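Local coordinates for cellobiose 2-epimerase (Caldibacillus thermoamylovorans, PDB 5ZHB), which catalyses the reversible C2 epimerisation of cellobiose, converting the reducing-end glucose to mannose, at residues R108-A113 with M183-H188; F116-L121 with K138-L143; G289-E294 with E333-Y338; Q309-V314 with N377-L382. All coordinates share one frame; numbering follows the deposited sequence.

Overall arrangement
From the N terminus, interaction 1 closes a long loop by joining the start of helix 111-128 to the start of helix 183-199. Interaction 2 falls within that loop, pairing helix 111-128 with the helix that follows it, 131-145; F116 packs on H188 of interaction 1. Both close before interaction 3 opens. Interactions 3 and 4 close two loops that cross: 289-294 reaches on to helix 326-343, while helix 306-323, between those two in sequence, pairs with helix 375-387. They touch where L291 N meets Q309 OE1 and I335 packs on M313. Y119 OH, probably hydrogen-bonded to R379 NH1 at 3.1 Å, links interactions 2 and 4 across the chain's centre.

Interaction 1. Residues R108-A113 with M183-H188; sequences RKHVYA and MNTHLH
H110 ND1 accepts the backbone N-H of Y112 at 3.0 Å, with an N-H...N angle of 160° and the donor lying in the imidazole plane. This is an N-cap: the side chain of H110 closes the first turn of helix 111-128 where it leaves strand 106-110. On the same ring, CE1 turns its edge to T185 OG1, a hydroxyl that is hydrogen-bonded to E158. The other branch of T185, CG2, packs on V111 CG1 at 3.7 Å. The two helix starts belong to neighbouring inner helices of an (alpha/alpha)6 barrel, the fold of the N-acylglucosamine 2-epimerase family, and Y112 links them. Its CG is anti to the backbone N (chi1 178°), which starts the side chain on the path to helix 183-199. N184 ND2 sits 3.4 Å above one face of the ring, offset toward the rim at CE1 and CZ, while N184 OD1 is taken by H247. An alanine at Y112 would probably open a gap between the helix starts, with N184 ND2 losing the ring face beneath it and H188 CD2 the rim carbon it touches. That carbon is Y112 CE1, which H188 CD2 approaches to 3.5 Å from beside the rim, the two rings inclined at 55° in neither a stack nor an edge-to-face pair; H188 ND1 is bonded to E191.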
loop_
_atom_site.group_PDB
_atom_site.type_symbol
_atom_site.label_atom_id
_atom_site.label_comp_id
_atom_site.label_asym_id
_atom_site.label_seq_id
_atom_site.Cartn_x
_atom_site.Cartn_y
_atom_site.Cartn_z
ATOM N N ARG A 108 -11.704 1.718 -16.457
ATOM C CA ARG A 108 -12.213 2.522 -15.356
ATOM C C ARG A 108 -11.098 3.343 -14.693
ATOM O O ARG A 108 -9.921 2.989 -14.697
ATOM C CB ARG A 108 -12.926 1.629 -14.343
ATOM C CG ARG A 108 -14.266 1.156 -14.874
ATOM C CD ARG A 108 -14.975 0.300 -13.866
ATOM N NE ARG A 108 -14.081 -0.783 -13.438
ATOM C CZ ARG A 108 -14.399 -1.707 -12.542
ATOM N NH1 ARG A 108 -15.588 -1.684 -11.970
ATOM N NH2 ARG A 108 -13.526 -2.651 -12.253
ATOM N N LYS A 109 -11.502 4.460 -14.100
ATOM C CA LYS A 109 -10.588 5.396 -13.473
ATOM C C LYS A 109 -10.961 5.473 -11.992
ATOM O O LYS A 109 -12.043 5.955 -11.644
ATOM C CB LYS A 109 -10.816 6.758 -14.131
ATOM C CG LYS A 109 -10.446 6.839 -15.592
ATOM C CD LYS A 109 -8.982 6.690 -15.957
ATOM C CE LYS A 109 -8.792 6.532 -17.449
ATOM N NZ LYS A 109 -9.098 7.759 -18.228
ATOM N N HIS A 110 -10.086 4.946 -11.139
ATOM C CA HIS A 110 -10.383 4.868 -9.720
ATOM C C HIS A 110 -9.406 5.813 -9.006
ATOM O O HIS A 110 -8.214 5.817 -9.330
ATOM C CB HIS A 110 -10.291 3.405 -9.277
ATOM C CG HIS A 110 -10.991 3.184 -7.981
ATOM N ND1 HIS A 110 -10.613 3.848 -6.826
ATOM C CD2 HIS A 110 -12.081 2.469 -7.678
ATOM C CE1 HIS A 110 -11.425 3.503 -5.835
ATOM N NE2 HIS A 110 -12.332 2.656 -6.325
ATOM N N VAL A 111 -9.913 6.582 -8.036
ATOM C CA VAL A 111 -9.093 7.493 -7.239
ATOM C C VAL A 111 -7.943 6.728 -6.574
ATOM O O VAL A 111 -6.833 7.219 -6.503
ATOM C CB VAL A 111 -9.978 8.244 -6.219
ATOM C CG1 VAL A 111 -9.143 9.023 -5.209
ATOM C CG2 VAL A 111 -10.967 9.188 -6.882
ATOM N N TYR A 112 -8.194 5.491 -6.130
ATOM C CA TYR A 112 -7.195 4.659 -5.468
ATOM C C TYR A 112 -6.016 4.439 -6.399
ATOM O O TYR A 112 -4.862 4.532 -5.984
ATOM C CB TYR A 112 -7.852 3.334 -5.088
ATOM C CG TYR A 112 -7.004 2.265 -4.419
ATOM C CD1 TYR A 112 -6.113 2.567 -3.393
ATOM C CD2 TYR A 112 -7.195 0.934 -4.737
ATOM C CE1 TYR A 112 -5.395 1.569 -2.764
ATOM C CE2 TYR A 112 -6.483 -0.073 -4.116
ATOM C CZ TYR A 112 -5.575 0.250 -3.128
ATOM O OH TYR A 112 -4.888 -0.759 -2.512
ATOM N N ALA A 113 -6.313 4.162 -7.672
ATOM C CA ALA A 113 -5.246 3.954 -8.629
ATOM C C ALA A 113 -4.482 5.257 -8.887
ATOM O O ALA A 113 -3.260 5.217 -9.017
ATOM C CB ALA A 113 -5.819 3.303 -9.883
ATOM N N MET A 183 -12.207 4.139 3.900
ATOM C CA MET A 183 -10.966 4.335 4.621
ATOM C C MET A 183 -9.805 4.018 3.692
ATOM O O MET A 183 -8.825 4.775 3.630
ATOM C CB MET A 183 -10.981 3.446 5.881
ATOM C CG MET A 183 -9.693 3.393 6.678
ATOM S SD MET A 183 -8.493 2.202 6.027
ATOM C CE MET A 183 -9.305 0.667 6.438
ATOM N N ASN A 184 -9.944 2.932 2.935
ATOM C CA ASN A 184 -8.815 2.473 2.120
ATOM C C ASN A 184 -8.365 3.558 1.147
ATOM O O ASN A 184 -7.167 3.819 1.020
ATOM C CB ASN A 184 -9.132 1.163 1.414
ATOM C CG ASN A 184 -7.900 0.576 0.763
ATOM O OD1 ASN A 184 -6.962 0.181 1.459
ATOM N ND2 ASN A 184 -7.874 0.586 -0.564
ATOM N N THR A 185 -9.317 4.171 0.409
ATOM C CA THR A 185 -8.958 5.197 -0.570
ATOM C C THR A 185 -8.311 6.398 0.113
ATOM O O THR A 185 -7.290 6.885 -0.342
ATOM C CB THR A 185 -10.187 5.617 -1.384
ATOM O OG1 THR A 185 -10.596 4.480 -2.135
ATOM C CG2 THR A 185 -9.875 6.746 -2.350
ATOM N N HIS A 186 -8.874 6.834 1.257
ATOM C CA HIS A 186 -8.331 7.950 2.011
ATOM C C HIS A 186 -6.909 7.656 2.489
ATOM O O HIS A 186 -6.044 8.538 2.464
ATOM C CB HIS A 186 -9.326 8.312 3.128
ATOM C CG HIS A 186 -10.522 9.019 2.558
ATOM N ND1 HIS A 186 -11.583 8.341 1.997
ATOM C CD2 HIS A 186 -10.800 10.350 2.425
ATOM C CE1 HIS A 186 -12.472 9.235 1.537
ATOM N NE2 HIS A 186 -12.023 10.466 1.785
ATOM N N LEU A 187 -6.647 6.403 2.891
ATOM C CA LEU A 187 -5.316 6.069 3.404
ATOM C C LEU A 187 -4.271 6.276 2.312
ATOM O O LEU A 187 -3.207 6.882 2.546
ATOM C CB LEU A 187 -5.314 4.635 3.949
ATOM C CG LEU A 187 -3.977 4.101 4.490
ATOM C CD1 LEU A 187 -3.431 5.002 5.561
ATOM C CD2 LEU A 187 -4.097 2.693 5.012
ATOM N N HIS A 188 -4.552 5.711 1.119
ATOM C CA HIS A 188 -3.581 5.739 0.023
ATOM C C HIS A 188 -3.494 7.127 -0.612
ATOM O O HIS A 188 -2.438 7.484 -1.129
ATOM C CB HIS A 188 -3.752 4.530 -0.903
ATOM C CG HIS A 188 -3.473 3.286 -0.139
ATOM N ND1 HIS A 188 -2.194 2.945 0.262
ATOM C CD2 HIS A 188 -4.280 2.393 0.435
ATOM C CE1 HIS A 188 -2.266 1.833 0.987
ATOM N NE2 HIS A 188 -3.501 1.497 1.118
#

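Interaction 2. Residues F116-L121 with K138-L143; sequences FGVYAL and KQLYKL
An antiparallel helix hairpin brings V118 and L140 together: helix 111-128 of the inner ring turns back into helix 131-145 of the outer ring of the (alpha/alpha)6 barrel. The segment axes approach to 8.9 Å, with their N-to-C directions 155° apart. L140 is the central side chain, reaching in among G117, V118 and L121. V118 CG2 lies against L140 CB at 3.6 Å, the two side chains running antiparallel alongside one another, and the same methyl touches the backbone N of Y141 at 3.9 Å. Further along L140, CD1 is anti to CA (chi2 178°), which carries this methyl across to the facing helix. There it meets L121 CD1 at 3.7 Å, the two leucines crossing at about a right angle, and it rests 3.9 Å from G117 CA. Glycine matters at that spot, since a CB on G117 would collide with L140 CD1. The side chains that carry the contact are apolar, and all five touching residues are buried. Other helices close in around it: helix 69-86 packs Y79 and L82 on L121, helix 183-199 brings A192 to V118 and L196 to Y141, and F87, in the loop after helix 69-86, lies on L140.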
loop_
_atom_site.group_PDB
_atom_site.type_symbol
_atom_site.label_atom_id
_atom_site.label_comp_id
_atom_site.label_asym_id
_atom_site.label_seq_id
_atom_site.Cartn_x
_atom_site.Cartn_y
_atom_site.Cartn_z
ATOM N N PHE A 116 -1.975 5.816 -6.055
ATOM C CA PHE A 116 -0.803 4.979 -6.249
ATOM C C PHE A 116 0.113 5.551 -7.339
ATOM O O PHE A 116 1.313 5.445 -7.210
ATOM C CB PHE A 116 -1.181 3.505 -6.449
ATOM C CG PHE A 116 -1.040 2.781 -5.108
ATOM C CD1 PHE A 116 0.213 2.545 -4.577
ATOM C CD2 PHE A 116 -2.149 2.446 -4.347
ATOM C CE1 PHE A 116 0.374 1.983 -3.312
ATOM C CE2 PHE A 116 -1.995 1.883 -3.075
ATOM C CZ PHE A 116 -0.741 1.652 -2.566
ATOM N N GLY A 117 -0.438 6.167 -8.384
ATOM C CA GLY A 117 0.370 6.816 -9.417
ATOM C C GLY A 117 1.224 7.947 -8.862
ATOM O O GLY A 117 2.444 7.986 -9.076
ATOM N N VAL A 118 0.587 8.804 -8.061
ATOM C CA VAL A 118 1.303 9.898 -7.414
ATOM C C VAL A 118 2.418 9.370 -6.533
ATOM O O VAL A 118 3.563 9.848 -6.600
ATOM C CB VAL A 118 0.321 10.760 -6.611
ATOM C CG1 VAL A 118 1.036 11.732 -5.680
ATOM C CG2 VAL A 118 -0.647 11.454 -7.548
ATOM N N TYR A 119 2.093 8.349 -5.717
ATOM C CA TYR A 119 3.071 7.766 -4.808
ATOM C C TYR A 119 4.286 7.231 -5.570
ATOM O O TYR A 119 5.429 7.440 -5.152
ATOM C CB TYR A 119 2.390 6.629 -4.042
ATOM C CG TYR A 119 3.184 6.032 -2.884
ATOM C CD1 TYR A 119 3.748 6.828 -1.891
ATOM C CD2 TYR A 119 3.333 4.670 -2.762
ATOM C CE1 TYR A 119 4.418 6.287 -0.810
ATOM C CE2 TYR A 119 4.032 4.107 -1.704
ATOM C CZ TYR A 119 4.562 4.917 -0.709
ATOM O OH TYR A 119 5.222 4.321 0.329
ATOM N N ALA A 120 4.053 6.481 -6.654
ATOM C CA ALA A 120 5.149 5.853 -7.388
ATOM C C ALA A 120 5.968 6.858 -8.214
ATOM O O ALA A 120 7.211 6.762 -8.262
ATOM C CB ALA A 120 4.608 4.759 -8.241
ATOM N N LEU A 121 5.273 7.807 -8.833
ATOM C CA LEU A 121 5.908 8.808 -9.687
ATOM C C LEU A 121 6.776 9.742 -8.849
ATOM O O LEU A 121 7.867 10.102 -9.276
ATOM C CB LEU A 121 4.843 9.577 -10.471
ATOM C CG LEU A 121 4.184 8.825 -11.633
ATOM C CD1 LEU A 121 2.917 9.521 -12.031
ATOM C CD2 LEU A 121 5.108 8.703 -12.817
ATOM N N LYS A 138 1.802 15.628 -10.581
ATOM C CA LYS A 138 0.963 16.800 -10.398
ATOM C C LYS A 138 -0.334 16.693 -11.191
ATOM O O LYS A 138 -1.366 17.101 -10.679
ATOM C CB LYS A 138 1.727 18.089 -10.716
ATOM C CG LYS A 138 2.920 18.346 -9.801
ATOM C CD LYS A 138 3.518 19.739 -9.950
ATOM C CE LYS A 138 4.876 19.884 -9.350
ATOM N NZ LYS A 138 5.421 21.212 -9.633
ATOM N N GLN A 139 -0.308 16.177 -12.429
ATOM C CA GLN A 139 -1.560 15.979 -13.156
ATOM C C GLN A 139 -2.529 15.063 -12.390
ATOM O O GLN A 139 -3.729 15.317 -12.344
ATOM C CB GLN A 139 -1.402 15.372 -14.549
ATOM C CG GLN A 139 -0.719 16.288 -15.557
ATOM C CD GLN A 139 -0.611 15.642 -16.922
ATOM O OE1 GLN A 139 -1.595 15.091 -17.437
ATOM N NE2 GLN A 139 0.592 15.674 -17.488
ATOM N N LEU A 140 -2.031 13.944 -11.857
ATOM C CA LEU A 140 -2.894 13.016 -11.140
ATOM C C LEU A 140 -3.433 13.673 -9.870
ATOM O O LEU A 140 -4.597 13.504 -9.568
ATOM C CB LEU A 140 -2.133 11.725 -10.831
ATOM C CG LEU A 140 -1.592 10.967 -12.046
ATOM C CD1 LEU A 140 -0.801 9.719 -11.667
ATOM C CD2 LEU A 140 -2.752 10.605 -12.951
ATOM N N TYR A 141 -2.574 14.395 -9.135
ATOM C CA TYR A 141 -2.979 15.173 -7.965
ATOM C C TYR A 141 -4.153 16.086 -8.334
ATOM O O TYR A 141 -5.161 16.151 -7.636
ATOM C CB TYR A 141 -1.747 15.921 -7.427
ATOM C CG TYR A 141 -2.022 17.020 -6.406
ATOM C CD1 TYR A 141 -2.592 16.725 -5.170
ATOM C CD2 TYR A 141 -1.747 18.360 -6.685
ATOM C CE1 TYR A 141 -2.887 17.721 -4.255
ATOM C CE2 TYR A 141 -2.021 19.368 -5.768
ATOM C CZ TYR A 141 -2.572 19.043 -4.541
ATOM O OH TYR A 141 -2.877 20.012 -3.630
ATOM N N LYS A 142 -4.045 16.752 -9.484
ATOM C CA LYS A 142 -5.062 17.697 -9.920
ATOM C C LYS A 142 -6.395 16.976 -10.136
ATOM O O LYS A 142 -7.458 17.447 -9.723
ATOM C CB LYS A 142 -4.447 18.417 -11.127
ATOM C CG LYS A 142 -4.965 19.828 -11.397
ATOM C CD LYS A 142 -6.049 19.947 -12.460
ATOM C CE LYS A 142 -6.983 21.108 -12.226
ATOM N NZ LYS A 142 -6.304 22.364 -11.872
ATOM N N LEU A 143 -6.337 15.795 -10.770
ATOM C CA LEU A 143 -7.528 15.002 -10.982
ATOM C C LEU A 143 -8.179 14.652 -9.650
ATOM O O LEU A 143 -9.383 14.753 -9.514
ATOM C CB LEU A 143 -7.170 13.752 -11.793
ATOM C CG LEU A 143 -6.873 14.008 -13.274
ATOM C CD1 LEU A 143 -6.276 12.805 -13.959
ATOM C CD2 LEU A 143 -8.163 14.434 -13.964
#

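Interaction 3. Residues G289-E294 with E333-Y338; sequences GSLAYE and ERIWDY
Loop-on-helix packing joins G289, S290 and L291 to R334, I335 and Y338 on helix 326-343, in the outer ring of the barrel; the loop leads from helix 267-283 toward strand 294-296. At its near end the guanidinium of R334 lies flat against the backbone, with G289 CA over one face and 3.4 Å from NH1. G289 has backbone angles that call for glycine, and a CB there would also strike R334 CB. R334 NH2 is anchored by the carbonyl of K287. An alanine in place of R334 would probably leave that carbonyl without its donor and uncover the backbone at G289. G289 O lies against I335 CG1 at 3.2 Å. One residue on, S290 makes a CH-pi contact, its CB 3.6 Å above the centre of the Y338 ring and 8° off the normal. S290 OG is held by D288 and R304. Beyond it L291 CD1 meets I335 CD1 at 3.6 Å, crossing obliquely, while L291 N is bonded to Q309 of helix 306-323. Across the interface the forces are van der Waals and CH-pi, which implies that shape sets the fit, while bonds to surrounding residues fix the polar groups of S290 and R334.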
loop_
_atom_site.group_PDB
_atom_site.type_symbol
_atom_site.label_atom_id
_atom_site.label_comp_id
_atom_site.label_asym_id
_atom_site.label_seq_id
_atom_site.Cartn_x
_atom_site.Cartn_y
_atom_site.Cartn_z
ATOM N N GLY A 289 2.112 -15.138 17.675
ATOM C CA GLY A 289 2.797 -13.889 17.372
ATOM C C GLY A 289 2.410 -13.324 16.001
ATOM O O GLY A 289 2.791 -12.199 15.674
ATOM N N SER A 290 1.646 -14.094 15.217
ATOM C CA SER A 290 1.201 -13.656 13.891
ATOM C C SER A 290 0.002 -12.720 14.040
ATOM O O SER A 290 -0.574 -12.624 15.118
ATOM C CB SER A 290 0.901 -14.851 12.984
ATOM O OG SER A 290 -0.322 -15.510 13.298
ATOM N N LEU A 291 -0.414 -12.048 12.958
ATOM C CA LEU A 291 -1.633 -11.245 13.010
ATOM C C LEU A 291 -2.758 -11.878 12.214
ATOM O O LEU A 291 -2.570 -12.301 11.078
ATOM C CB LEU A 291 -1.422 -9.835 12.483
ATOM C CG LEU A 291 -0.784 -8.900 13.499
ATOM C CD1 LEU A 291 0.697 -9.094 13.452
ATOM C CD2 LEU A 291 -1.223 -7.494 13.260
ATOM N N ALA A 292 -3.949 -11.865 12.828
ATOM C CA ALA A 292 -5.188 -12.184 12.163
ATOM C C ALA A 292 -5.458 -11.162 11.066
ATOM O O ALA A 292 -4.810 -10.118 11.017
ATOM C CB ALA A 292 -6.335 -12.206 13.175
ATOM N N TYR A 293 -6.477 -11.446 10.245
ATOM C CA TYR A 293 -6.792 -10.600 9.101
ATOM C C TYR A 293 -7.899 -9.597 9.417
ATOM O O TYR A 293 -7.725 -8.393 9.237
ATOM C CB TYR A 293 -7.154 -11.517 7.927
ATOM C CG TYR A 293 -7.456 -10.788 6.634
ATOM C CD1 TYR A 293 -6.639 -9.761 6.162
ATOM C CD2 TYR A 293 -8.586 -11.112 5.902
ATOM C CE1 TYR A 293 -6.923 -9.108 4.970
ATOM C CE2 TYR A 293 -8.889 -10.452 4.728
ATOM C CZ TYR A 293 -8.061 -9.447 4.269
ATOM O OH TYR A 293 -8.411 -8.824 3.111
ATOM N N GLU A 294 -9.081 -10.098 9.773
ATOM C CA GLU A 294 -10.251 -9.240 9.888
ATOM C C GLU A 294 -11.144 -9.777 10.997
ATOM O O GLU A 294 -11.093 -10.971 11.315
ATOM C CB GLU A 294 -11.150 -9.268 8.651
ATOM C CG GLU A 294 -10.648 -8.429 7.483
ATOM C CD GLU A 294 -11.514 -8.655 6.248
ATOM O OE1 GLU A 294 -12.286 -9.631 6.191
ATOM O OE2 GLU A 294 -11.394 -7.832 5.336
ATOM N N GLU A 333 9.768 -9.143 16.588
ATOM C CA GLU A 333 10.605 -10.328 16.509
ATOM C C GLU A 333 9.742 -11.556 16.249
ATOM O O GLU A 333 10.102 -12.384 15.423
ATOM C CB GLU A 333 11.438 -10.477 17.796
ATOM C CG GLU A 333 12.525 -9.418 17.970
ATOM C CD GLU A 333 13.224 -9.369 19.345
ATOM O OE1 GLU A 333 13.005 -10.286 20.167
ATOM O OE2 GLU A 333 13.979 -8.403 19.611
ATOM N N ARG A 334 8.598 -11.689 16.938
ATOM C CA ARG A 334 7.773 -12.871 16.812
ATOM C C ARG A 334 7.048 -12.925 15.462
ATOM O O ARG A 334 6.865 -14.002 14.898
ATOM C CB ARG A 334 6.727 -12.960 17.926
ATOM C CG ARG A 334 7.394 -13.097 19.288
ATOM C CD ARG A 334 6.340 -13.051 20.389
ATOM N NE ARG A 334 5.624 -14.323 20.413
ATOM C CZ ARG A 334 4.328 -14.542 20.584
ATOM N NH1 ARG A 334 3.453 -13.557 20.708
ATOM N NH2 ARG A 334 3.902 -15.785 20.599
ATOM N N ILE A 335 6.630 -11.778 14.920
ATOM C CA ILE A 335 6.064 -11.800 13.577
ATOM C C ILE A 335 7.136 -12.283 12.599
ATOM O O ILE A 335 6.847 -13.069 11.700
ATOM C CB ILE A 335 5.528 -10.421 13.149
ATOM C CG1 ILE A 335 4.429 -9.927 14.091
ATOM C CG2 ILE A 335 5.039 -10.463 11.693
ATOM C CD1 ILE A 335 4.198 -8.434 13.975
ATOM N N TRP A 336 8.354 -11.768 12.736
ATOM C CA TRP A 336 9.392 -12.119 11.795
ATOM C C TRP A 336 9.670 -13.617 11.821
ATOM O O TRP A 336 9.764 -14.256 10.768
ATOM C CB TRP A 336 10.653 -11.323 12.071
ATOM C CG TRP A 336 11.767 -11.650 11.115
ATOM C CD1 TRP A 336 13.040 -11.979 11.468
ATOM C CD2 TRP A 336 11.734 -11.622 9.674
ATOM N NE1 TRP A 336 13.801 -12.187 10.352
ATOM C CE2 TRP A 336 13.038 -11.956 9.237
ATOM C CE3 TRP A 336 10.757 -11.354 8.709
ATOM C CZ2 TRP A 336 13.382 -12.025 7.892
ATOM C CZ3 TRP A 336 11.110 -11.419 7.365
ATOM C CH2 TRP A 336 12.403 -11.733 6.973
ATOM N N ASP A 337 9.754 -14.204 13.018
ATOM C CA ASP A 337 9.913 -15.647 13.121
ATOM C C ASP A 337 8.795 -16.414 12.440
ATOM O O ASP A 337 9.037 -17.431 11.794
ATOM C CB ASP A 337 9.942 -16.141 14.557
ATOM C CG ASP A 337 11.367 -16.345 15.025
ATOM O OD1 ASP A 337 12.071 -17.167 14.376
ATOM O OD2 ASP A 337 11.768 -15.632 15.969
ATOM N N TYR A 338 7.555 -15.984 12.664
ATOM C CA TYR A 338 6.435 -16.612 11.996
ATOM C C TYR A 338 6.616 -16.529 10.473
ATOM O O TYR A 338 6.389 -17.521 9.766
ATOM C CB TYR A 338 5.124 -15.935 12.382
ATOM C CG TYR A 338 3.935 -16.585 11.712
ATOM C CD1 TYR A 338 3.236 -17.630 12.306
ATOM C CD2 TYR A 338 3.513 -16.137 10.466
ATOM C CE1 TYR A 338 2.164 -18.236 11.664
ATOM C CE2 TYR A 338 2.474 -16.754 9.813
ATOM C CZ TYR A 338 1.787 -17.791 10.410
ATOM O OH TYR A 338 0.752 -18.325 9.704
#

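Interaction 4. Residues Q309-V314 with N377-L382; sequences QVEAMV and NARFCL
F380 is wedged against V310, M313 and V314, and this is the tight half of the contact. Its CB meets V310 CB at 3.6 Å, and V314 CG2 presses on F380 CA and CB from near the ring's plane. The methyl of M313 lies over one ring face, offset toward the rim, with CE 3.3 Å from F380 CZ in a CH-pi contact, and the sulfur stands obliquely beside it as a Met-aromatic pair. F380 holds its CG off the staggered positions (chi1 138°), which may reflect some strain. The other half is polar and bridged by a water. R379 NH2 donates to E311 OE2 at 2.8 Å and 166°, a salt bridge lying in the guanidinium plane, while the NH2 donor stands above the carboxylate plane of E311. Alongside, a water donates to E311 OE2 at 2.8 Å and accepts from R379 NE at 3.0 Å. H376 ND1 also binds OE2, W253 takes E311 OE1, and E191 pairs with R379 NH1. The axes of the two segments come within 9.1 Å and lie 22° apart, so the helices run side by side in the same sense, as inner helices do in the (alpha/alpha)6 barrel of this epimerase family.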
loop_
_atom_site.group_PDB
_atom_site.type_symbol
_atom_site.label_atom_id
_atom_site.label_comp_id
_atom_site.label_asym_id
_atom_site.label_seq_id
_atom_site.Cartn_x
_atom_site.Cartn_y
_atom_site.Cartn_z
ATOM N N GLN A 309 1.211 -8.896 7.956
ATOM C CA GLN A 309 2.324 -9.204 8.830
ATOM C C GLN A 309 3.383 -8.116 8.699
ATOM O O GLN A 309 3.902 -7.627 9.696
ATOM C CB GLN A 309 2.932 -10.568 8.524
ATOM C CG GLN A 309 1.942 -11.714 8.375
ATOM C CD GLN A 309 0.987 -11.859 9.542
ATOM O OE1 GLN A 309 1.400 -11.836 10.698
ATOM N NE2 GLN A 309 -0.303 -11.900 9.255
ATOM N N VAL A 310 3.749 -7.736 7.471
ATOM C CA VAL A 310 4.847 -6.791 7.336
ATOM C C VAL A 310 4.442 -5.374 7.779
ATOM O O VAL A 310 5.277 -4.636 8.269
ATOM C CB VAL A 310 5.427 -6.745 5.904
ATOM C CG1 VAL A 310 5.811 -8.131 5.412
ATOM C CG2 VAL A 310 4.526 -6.057 4.900
ATOM N N GLU A 311 3.215 -4.944 7.495
ATOM C CA GLU A 311 2.739 -3.655 8.001
ATOM C C GLU A 311 2.753 -3.661 9.531
ATOM O O GLU A 311 3.028 -2.639 10.141
ATOM C CB GLU A 311 1.357 -3.272 7.479
ATOM C CG GLU A 311 1.341 -3.007 5.972
ATOM C CD GLU A 311 2.258 -1.939 5.448
ATOM O OE1 GLU A 311 2.603 -1.044 6.244
ATOM O OE2 GLU A 311 2.669 -2.010 4.243
ATOM N N ALA A 312 2.416 -4.782 10.153
ATOM C CA ALA A 312 2.484 -4.859 11.615
ATOM C C ALA A 312 3.932 -4.697 12.092
ATOM O O ALA A 312 4.200 -3.991 13.075
ATOM C CB ALA A 312 1.867 -6.152 12.090
ATOM N N MET A 313 4.886 -5.308 11.380
ATOM C CA MET A 313 6.289 -5.166 11.780
ATOM C C MET A 313 6.703 -3.701 11.696
ATOM O O MET A 313 7.346 -3.178 12.614
ATOM C CB MET A 313 7.249 -6.075 10.988
ATOM C CG MET A 313 7.158 -7.519 11.416
ATOM S SD MET A 313 8.251 -8.686 10.568
ATOM C CE MET A 313 7.561 -8.829 8.911
ATOM N N VAL A 314 6.294 -2.985 10.644
ATOM C CA VAL A 314 6.722 -1.605 10.514
ATOM C C VAL A 314 6.027 -0.762 11.596
ATOM O O VAL A 314 6.666 0.031 12.274
ATOM C CB VAL A 314 6.518 -1.025 9.102
ATOM C CG1 VAL A 314 6.914 0.448 9.026
ATOM C CG2 VAL A 314 7.294 -1.843 8.067
ATOM N N ASN A 377 6.100 -5.821 1.045
ATOM C CA ASN A 377 7.221 -6.545 1.629
ATOM C C ASN A 377 8.564 -5.839 1.375
ATOM O O ASN A 377 9.408 -5.807 2.289
ATOM C CB ASN A 377 7.166 -8.037 1.307
ATOM C CG ASN A 377 7.242 -8.386 -0.163
ATOM O OD1 ASN A 377 7.050 -7.518 -1.017
ATOM N ND2 ASN A 377 7.461 -9.667 -0.452
ATOM N N ALA A 378 8.781 -5.261 0.185
ATOM C CA ALA A 378 9.974 -4.465 -0.043
ATOM C C ALA A 378 10.024 -3.254 0.877
ATOM O O ALA A 378 11.066 -2.972 1.471
ATOM C CB ALA A 378 10.091 -4.006 -1.469
ATOM N N ARG A 379 8.911 -2.509 0.932
ATOM C CA ARG A 379 8.822 -1.336 1.769
ATOM C C ARG A 379 9.159 -1.691 3.223
ATOM O O ARG A 379 9.883 -0.944 3.879
ATOM C CB ARG A 379 7.439 -0.690 1.623
ATOM C CG ARG A 379 7.383 0.597 2.432
ATOM C CD ARG A 379 6.154 1.449 2.262
ATOM N NE ARG A 379 4.954 0.765 2.741
ATOM C CZ ARG A 379 3.722 1.271 2.661
ATOM N NH1 ARG A 379 3.535 2.478 2.171
ATOM N NH2 ARG A 379 2.689 0.566 3.103
ATOM N N PHE A 380 8.635 -2.816 3.730
ATOM C CA PHE A 380 8.942 -3.228 5.083
ATOM C C PHE A 380 10.459 -3.356 5.282
ATOM O O PHE A 380 10.993 -2.802 6.248
ATOM C CB PHE A 380 8.139 -4.479 5.454
ATOM C CG PHE A 380 8.915 -5.536 6.218
ATOM C CD1 PHE A 380 9.262 -5.349 7.556
ATOM C CD2 PHE A 380 9.288 -6.720 5.593
ATOM C CE1 PHE A 380 9.936 -6.341 8.249
ATOM C CE2 PHE A 380 9.965 -7.705 6.285
ATOM C CZ PHE A 380 10.311 -7.504 7.604
ATOM N N CYS A 381 11.142 -4.109 4.407
ATOM C CA CYS A 381 12.577 -4.291 4.533
ATOM C C CYS A 381 13.275 -2.932 4.491
ATOM O O CYS A 381 14.126 -2.656 5.327
ATOM C CB CYS A 381 13.111 -5.196 3.425
ATOM S SG CYS A 381 12.495 -6.888 3.508
ATOM N N LEU A 382 12.883 -2.069 3.555
ATOM C CA LEU A 382 13.506 -0.757 3.367
ATOM C C LEU A 382 13.279 0.200 4.536
ATOM O O LEU A 382 14.172 0.980 4.903
ATOM C CB LEU A 382 13.007 -0.156 2.062
ATOM C CG LEU A 382 13.453 -0.901 0.795
ATOM C CD1 LEU A 382 12.728 -0.345 -0.400
ATOM C CD2 LEU A 382 14.955 -0.824 0.598
HETATM O O HOH W 1 5.415 -1.791 4.164
#